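Local coordinates for protein GH62 arabinofuranosidase (Podospora anserina, PDB 4N4B) that probably hydrolyses terminal alpha-L-arabinofuranoside side groups of xylan, as an alpha-L-arabinofuranosidase of glycoside hydrolase family 62, at residues Pro23-Val35 with Pro265-Trp279. Residues are numbered along the deposited sequence; the frame is centred on the assembly and turned at random.
Sequences PTTWQWTSTGPLV and PWARSNNVQFDGDVW
Trp28 reaches across to Trp266 where the blade that closes the five-bladed beta-propeller of this GH62 enzyme takes in the N-terminal end of the chain. Strand 28-30 lies between 272-274, its parallel neighbour, and the antiparallel strand 326-332, so residues from near the two ends of the chain share one sheet, the way propellers commonly fasten their ring.

Shape is clearest at the tryptophan cluster. The indole of Trp266 sits against the corner formed by those of Trp26 and Trp28, putting its NE1 edge to the first and a face to the second. That NE1 lies over one face of Trp26, 3.3 Å from Trp26 CZ2, with the planes inclined at 49°; Pro23 and a stacked His332 also border Trp26. Trp28 instead drives the CZ2-CH2 edge of its benzene ring against the face of Trp266, a T-shaped pair with planes at 70° and CH2 of Trp28 3.5 Å from CH2 of Trp266. The same indole is anchored at its pyrrole side, where Trp28 NE1 gives an in-plane hydrogen bond to Trp266 O (2.8 Å). That carbonyl also accepts from Asn271 ND2, which comes from above its plane. With CG tucked between its own backbone N and carbonyl carbon (chi1 73°), Asn271 turns its amide inward, and ND2 bonds Trp26 O as well.

Parallel pairing follows: Gln273 N bonds Trp28 O, and Ser30 N bonds Gln273 O. Ser30 is the small bump here, its CB resting over the face of Phe274 and against Val272 CG1, 3.6 Å away.

Beyond the strands, Pro33 lies flat on Trp279: its CD stands 3.5 Å from the centroid of the five-membered ring, almost on the normal, a CH-pi contact. At the edge of that ring, Trp279 NE1 meets a lone pair of Thr31 O at 2.9 Å, and Ser30 OG also donates to this oxygen.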
loop_
_atom_site.group_PDB
_atom_site.type_symbol
_atom_site.label_atom_id
_atom_site.label_comp_id
_atom_site.label_asym_id
_atom_site.label_seq_id
_atom_site.Cartn_x
_atom_site.Cartn_y
_atom_site.Cartn_z
ATOM N N PRO A 23 -11.202 -16.321 5.978
ATOM C CA PRO A 23 -12.361 -16.242 6.879
ATOM C C PRO A 23 -13.210 -15.040 6.514
ATOM O O PRO A 23 -12.732 -14.004 5.957
ATOM C CB PRO A 23 -11.657 -16.189 8.254
ATOM C CG PRO A 23 -10.415 -15.341 7.951
ATOM C CD PRO A 23 -9.974 -15.769 6.569
ATOM N N THR A 24 -14.478 -15.068 6.901
ATOM C CA THR A 24 -15.323 -13.902 6.858
ATOM C C THR A 24 -15.134 -12.931 8.073
ATOM O O THR A 24 -15.400 -11.725 7.935
ATOM C CB THR A 24 -16.801 -14.296 6.673
ATOM O OG1 THR A 24 -17.200 -15.051 7.800
ATOM C CG2 THR A 24 -16.940 -15.188 5.469
ATOM N N THR A 25 -14.636 -13.441 9.230
ATOM C CA THR A 25 -14.209 -12.554 10.379
ATOM C C THR A 25 -12.701 -12.756 10.568
ATOM O O THR A 25 -12.085 -13.785 10.337
ATOM C CB THR A 25 -14.941 -12.860 11.694
ATOM O OG1 THR A 25 -14.342 -13.993 12.393
ATOM C CG2 THR A 25 -16.436 -12.922 11.519
ATOM N N TRP A 26 -12.085 -11.653 11.007
ATOM C CA TRP A 26 -10.633 -11.571 11.090
ATOM C C TRP A 26 -10.207 -11.166 12.508
ATOM O O TRP A 26 -10.836 -10.332 13.128
ATOM C CB TRP A 26 -10.131 -10.436 10.111
ATOM C CG TRP A 26 -10.287 -10.859 8.662
ATOM C CD1 TRP A 26 -11.466 -11.032 8.016
ATOM C CD2 TRP A 26 -9.259 -11.346 7.814
ATOM N NE1 TRP A 26 -11.221 -11.530 6.767
ATOM C CE2 TRP A 26 -9.905 -11.753 6.603
ATOM C CE3 TRP A 26 -7.884 -11.469 7.926
ATOM C CZ2 TRP A 26 -9.193 -12.286 5.538
ATOM C CZ3 TRP A 26 -7.179 -11.952 6.861
ATOM C CH2 TRP A 26 -7.858 -12.438 5.686
ATOM N N GLN A 27 -9.074 -11.732 12.907
ATOM C CA GLN A 27 -8.436 -11.427 14.196
ATOM C C GLN A 27 -6.951 -11.327 14.017
ATOM O O GLN A 27 -6.351 -12.112 13.272
ATOM C CB GLN A 27 -8.753 -12.498 15.258
ATOM C CG GLN A 27 -10.247 -12.815 15.471
ATOM C CD GLN A 27 -11.110 -11.695 16.022
ATOM O OE1 GLN A 27 -12.333 -11.605 15.811
ATOM N NE2 GLN A 27 -10.467 -10.808 16.678
ATOM N N TRP A 28 -6.327 -10.389 14.738
ATOM C CA TRP A 28 -4.909 -10.042 14.616
ATOM C C TRP A 28 -4.190 -9.873 15.916
ATOM O O TRP A 28 -4.802 -9.462 16.894
ATOM C CB TRP A 28 -4.788 -8.763 13.830
ATOM C CG TRP A 28 -5.416 -8.681 12.510
ATOM C CD1 TRP A 28 -6.668 -8.213 12.277
ATOM C CD2 TRP A 28 -4.841 -8.983 11.231
ATOM N NE1 TRP A 28 -6.955 -8.273 10.921
ATOM C CE2 TRP A 28 -5.815 -8.669 10.260
ATOM C CE3 TRP A 28 -3.562 -9.439 10.816
ATOM C CZ2 TRP A 28 -5.559 -8.856 8.900
ATOM C CZ3 TRP A 28 -3.308 -9.571 9.474
ATOM C CH2 TRP A 28 -4.341 -9.309 8.554
ATOM N N THR A 29 -2.906 -10.111 15.887
ATOM C CA THR A 29 -1.978 -9.724 16.957
ATOM C C THR A 29 -1.026 -8.686 16.371
ATOM O O THR A 29 -0.406 -8.937 15.289
ATOM C CB THR A 29 -1.153 -10.955 17.360
ATOM O OG1 THR A 29 -2.011 -11.785 18.169
ATOM C CG2 THR A 29 0.118 -10.566 18.155
ATOM N N SER A 30 -0.804 -7.569 17.059
ATOM C CA SER A 30 0.131 -6.504 16.634
ATOM C C SER A 30 1.456 -6.472 17.422
ATOM O O SER A 30 1.440 -6.702 18.652
ATOM C CB SER A 30 -0.547 -5.143 16.769
ATOM O OG SER A 30 0.298 -4.128 16.308
ATOM N N THR A 31 2.498 -6.128 16.725
ATOM C CA THR A 31 3.760 -5.692 17.365
ATOM C C THR A 31 3.597 -4.282 17.951
ATOM O O THR A 31 2.589 -3.610 17.723
ATOM C CB THR A 31 4.913 -5.653 16.333
ATOM O OG1 THR A 31 4.675 -4.580 15.377
ATOM C CG2 THR A 31 5.078 -6.973 15.602
ATOM N N GLY A 32 4.643 -3.849 18.648
ATOM C CA GLY A 32 4.794 -2.467 18.989
ATOM C C GLY A 32 5.219 -1.674 17.749
ATOM O O GLY A 32 5.309 -2.172 16.586
ATOM N N PRO A 33 5.464 -0.359 17.882
ATOM C CA PRO A 33 5.910 0.478 16.822
ATOM C C PRO A 33 7.366 0.162 16.576
ATOM O O PRO A 33 8.172 0.173 17.559
ATOM C CB PRO A 33 5.697 1.915 17.325
ATOM C CG PRO A 33 5.792 1.755 18.831
ATOM C CD PRO A 33 5.318 0.402 19.192
ATOM N N LEU A 34 7.713 -0.351 15.478
ATOM C CA LEU A 34 9.068 -0.814 15.170
ATOM C C LEU A 34 9.827 0.196 14.385
ATOM O O LEU A 34 11.047 0.355 14.628
ATOM C CB LEU A 34 9.021 -2.170 14.452
ATOM C CG LEU A 34 8.506 -3.308 15.280
ATOM C CD1 LEU A 34 8.380 -4.569 14.443
ATOM C CD2 LEU A 34 9.323 -3.555 16.493
ATOM N N VAL A 35 9.254 0.880 13.412
ATOM C CA VAL A 35 9.995 1.730 12.500
ATOM C C VAL A 35 9.521 3.148 12.595
ATOM O O VAL A 35 8.311 3.431 12.474
ATOM C CB VAL A 35 9.893 1.299 11.020
ATOM C CG1 VAL A 35 10.683 2.187 10.112
ATOM C CG2 VAL A 35 10.316 -0.161 10.851
ATOM N N PRO A 265 -14.738 -5.968 10.639
ATOM C CA PRO A 265 -13.749 -5.250 9.865
ATOM C C PRO A 265 -12.676 -6.180 9.389
ATOM O O PRO A 265 -12.400 -7.207 9.923
ATOM C CB PRO A 265 -13.161 -4.246 10.826
ATOM C CG PRO A 265 -13.251 -4.935 12.155
ATOM C CD PRO A 265 -14.516 -5.738 12.105
ATOM N N TRP A 266 -12.005 -5.778 8.316
ATOM C CA TRP A 266 -10.757 -6.459 7.991
ATOM C C TRP A 266 -9.655 -6.275 9.051
ATOM O O TRP A 266 -9.178 -7.246 9.598
ATOM C CB TRP A 266 -10.245 -6.171 6.554
ATOM C CG TRP A 266 -9.192 -7.163 6.094
ATOM C CD1 TRP A 266 -9.439 -8.426 5.650
ATOM C CD2 TRP A 266 -7.766 -7.004 5.995
ATOM N NE1 TRP A 266 -8.308 -9.068 5.317
ATOM C CE2 TRP A 266 -7.229 -8.237 5.532
ATOM C CE3 TRP A 266 -6.874 -6.000 6.337
ATOM C CZ2 TRP A 266 -5.896 -8.442 5.382
ATOM C CZ3 TRP A 266 -5.556 -6.168 6.165
ATOM C CH2 TRP A 266 -5.040 -7.375 5.662
ATOM N N ALA A 267 -9.409 -5.015 9.382
ATOM C CA ALA A 267 -8.474 -4.687 10.493
ATOM C C ALA A 267 -8.891 -3.339 11.052
ATOM O O ALA A 267 -9.103 -2.366 10.333
ATOM C CB ALA A 267 -7.015 -4.644 10.036
ATOM N N ARG A 268 -9.043 -3.320 12.406
ATOM C CA ARG A 268 -9.558 -2.158 13.102
ATOM C C ARG A 268 -9.159 -2.346 14.566
ATOM O O ARG A 268 -8.844 -3.418 14.987
ATOM C CB ARG A 268 -11.092 -2.041 12.909
ATOM C CG ARG A 268 -11.748 -0.826 13.492
ATOM C CD ARG A 268 -13.196 -0.555 12.927
ATOM N NE ARG A 268 -13.762 0.631 13.549
ATOM C CZ ARG A 268 -14.430 0.576 14.723
ATOM N NH1 ARG A 268 -14.755 -0.539 15.282
ATOM N NH2 ARG A 268 -14.712 1.709 15.308
ATOM N N SER A 269 -9.322 -1.272 15.337
ATOM C CA SER A 269 -9.029 -1.360 16.772
ATOM C C SER A 269 -9.752 -2.505 17.445
ATOM O O SER A 269 -9.246 -3.082 18.406
ATOM C CB SER A 269 -9.376 -0.105 17.509
ATOM O OG SER A 269 -10.723 0.214 17.408
ATOM N N ASN A 270 -10.948 -2.858 17.016
ATOM C CA ASN A 270 -11.708 -3.892 17.643
ATOM C C ASN A 270 -11.357 -5.325 17.308
ATOM O O ASN A 270 -11.935 -6.255 17.895
ATOM C CB ASN A 270 -13.218 -3.650 17.544
ATOM C CG ASN A 270 -13.700 -3.615 16.117
ATOM O OD1 ASN A 270 -13.040 -3.119 15.209
ATOM N ND2 ASN A 270 -14.915 -4.083 15.905
ATOM N N ASN A 271 -10.426 -5.541 16.380
ATOM C CA ASN A 271 -9.972 -6.913 16.114
ATOM C C ASN A 271 -8.469 -7.078 16.089
ATOM O O ASN A 271 -7.960 -8.058 15.604
ATOM C CB ASN A 271 -10.645 -7.524 14.865
ATOM C CG ASN A 271 -10.110 -6.938 13.540
ATOM O OD1 ASN A 271 -9.427 -5.882 13.551
ATOM N ND2 ASN A 271 -10.432 -7.595 12.415
ATOM N N VAL A 272 -7.771 -6.142 16.695
ATOM C CA VAL A 272 -6.317 -6.178 16.833
ATOM C C VAL A 272 -5.904 -6.184 18.301
ATOM O O VAL A 272 -6.224 -5.294 19.015
ATOM C CB VAL A 272 -5.645 -4.975 16.099
ATOM C CG1 VAL A 272 -4.114 -4.952 16.305
ATOM C CG2 VAL A 272 -5.946 -4.999 14.618
ATOM N N GLN A 273 -5.211 -7.239 18.705
ATOM C CA GLN A 273 -4.702 -7.400 20.047
ATOM C C GLN A 273 -3.246 -7.009 20.083
ATOM O O GLN A 273 -2.517 -7.432 19.298
ATOM C CB GLN A 273 -4.841 -8.863 20.451
ATOM C CG GLN A 273 -4.398 -9.177 21.882
ATOM C CD GLN A 273 -4.652 -10.630 22.226
ATOM O OE1 GLN A 273 -5.534 -10.911 22.964
ATOM N NE2 GLN A 273 -3.918 -11.502 21.678
ATOM N N PHE A 274 -2.882 -6.202 21.061
ATOM C CA PHE A 274 -1.519 -5.797 21.216
ATOM C C PHE A 274 -0.798 -6.650 22.222
ATOM O O PHE A 274 -1.341 -6.943 23.218
ATOM C CB PHE A 274 -1.468 -4.301 21.571
ATOM C CG PHE A 274 -1.872 -3.415 20.423
ATOM C CD1 PHE A 274 -3.183 -3.242 20.112
ATOM C CD2 PHE A 274 -0.917 -2.844 19.616
ATOM C CE1 PHE A 274 -3.541 -2.480 19.041
ATOM C CE2 PHE A 274 -1.262 -2.086 18.552
ATOM C CZ PHE A 274 -2.568 -1.902 18.252
ATOM N N ASP A 275 0.406 -7.064 21.838
ATOM C CA ASP A 275 1.288 -7.890 22.671
ATOM C C ASP A 275 1.850 -7.098 23.861
ATOM O O ASP A 275 1.928 -7.589 24.958
ATOM C CB ASP A 275 2.366 -8.583 21.812
ATOM C CG ASP A 275 1.946 -10.028 21.303
ATOM O OD1 ASP A 275 0.863 -10.599 21.682
ATOM O OD2 ASP A 275 2.759 -10.574 20.534
ATOM N N GLY A 276 2.207 -5.873 23.636
ATOM C CA GLY A 276 2.470 -4.912 24.675
ATOM C C GLY A 276 1.483 -3.749 24.727
ATOM O O GLY A 276 0.326 -3.934 24.609
ATOM N N ASP A 277 1.967 -2.544 24.901
ATOM C CA ASP A 277 1.105 -1.375 24.972
ATOM C C ASP A 277 0.218 -1.143 23.723
ATOM O O ASP A 277 0.571 -1.491 22.652
ATOM C CB ASP A 277 1.933 -0.190 25.449
ATOM C CG ASP A 277 2.163 0.823 24.458
ATOM O OD1 ASP A 277 3.212 0.814 23.823
ATOM O OD2 ASP A 277 1.372 1.735 24.409
ATOM N N VAL A 278 -0.964 -0.612 23.937
ATOM C CA VAL A 278 -1.860 -0.327 22.840
ATOM C C VAL A 278 -1.438 1.042 22.299
ATOM O O VAL A 278 -1.916 2.030 22.708
ATOM C CB VAL A 278 -3.332 -0.342 23.237
ATOM C CG1 VAL A 278 -4.187 0.009 22.051
ATOM C CG2 VAL A 278 -3.722 -1.729 23.742
ATOM N N TRP A 279 -0.539 1.021 21.345
ATOM C CA TRP A 279 0.148 2.206 20.878
ATOM C C TRP A 279 -0.576 3.047 19.790
ATOM O O TRP A 279 -0.252 4.154 19.576
ATOM C CB TRP A 279 1.573 1.876 20.471
ATOM C CG TRP A 279 1.740 1.016 19.242
ATOM C CD1 TRP A 279 1.771 -0.338 19.206
ATOM C CD2 TRP A 279 1.908 1.449 17.898
ATOM N NE1 TRP A 279 1.953 -0.770 17.919
ATOM C CE2 TRP A 279 2.064 0.314 17.104
ATOM C CE3 TRP A 279 1.969 2.692 17.281
ATOM C CZ2 TRP A 279 2.254 0.402 15.742
ATOM C CZ3 TRP A 279 2.160 2.749 15.942
ATOM C CH2 TRP A 279 2.299 1.650 15.203
HETATM O O HOH W 1 -13.595 -9.193 11.343
HETATM O O HOH W 2 2.385 -5.425 20.876
#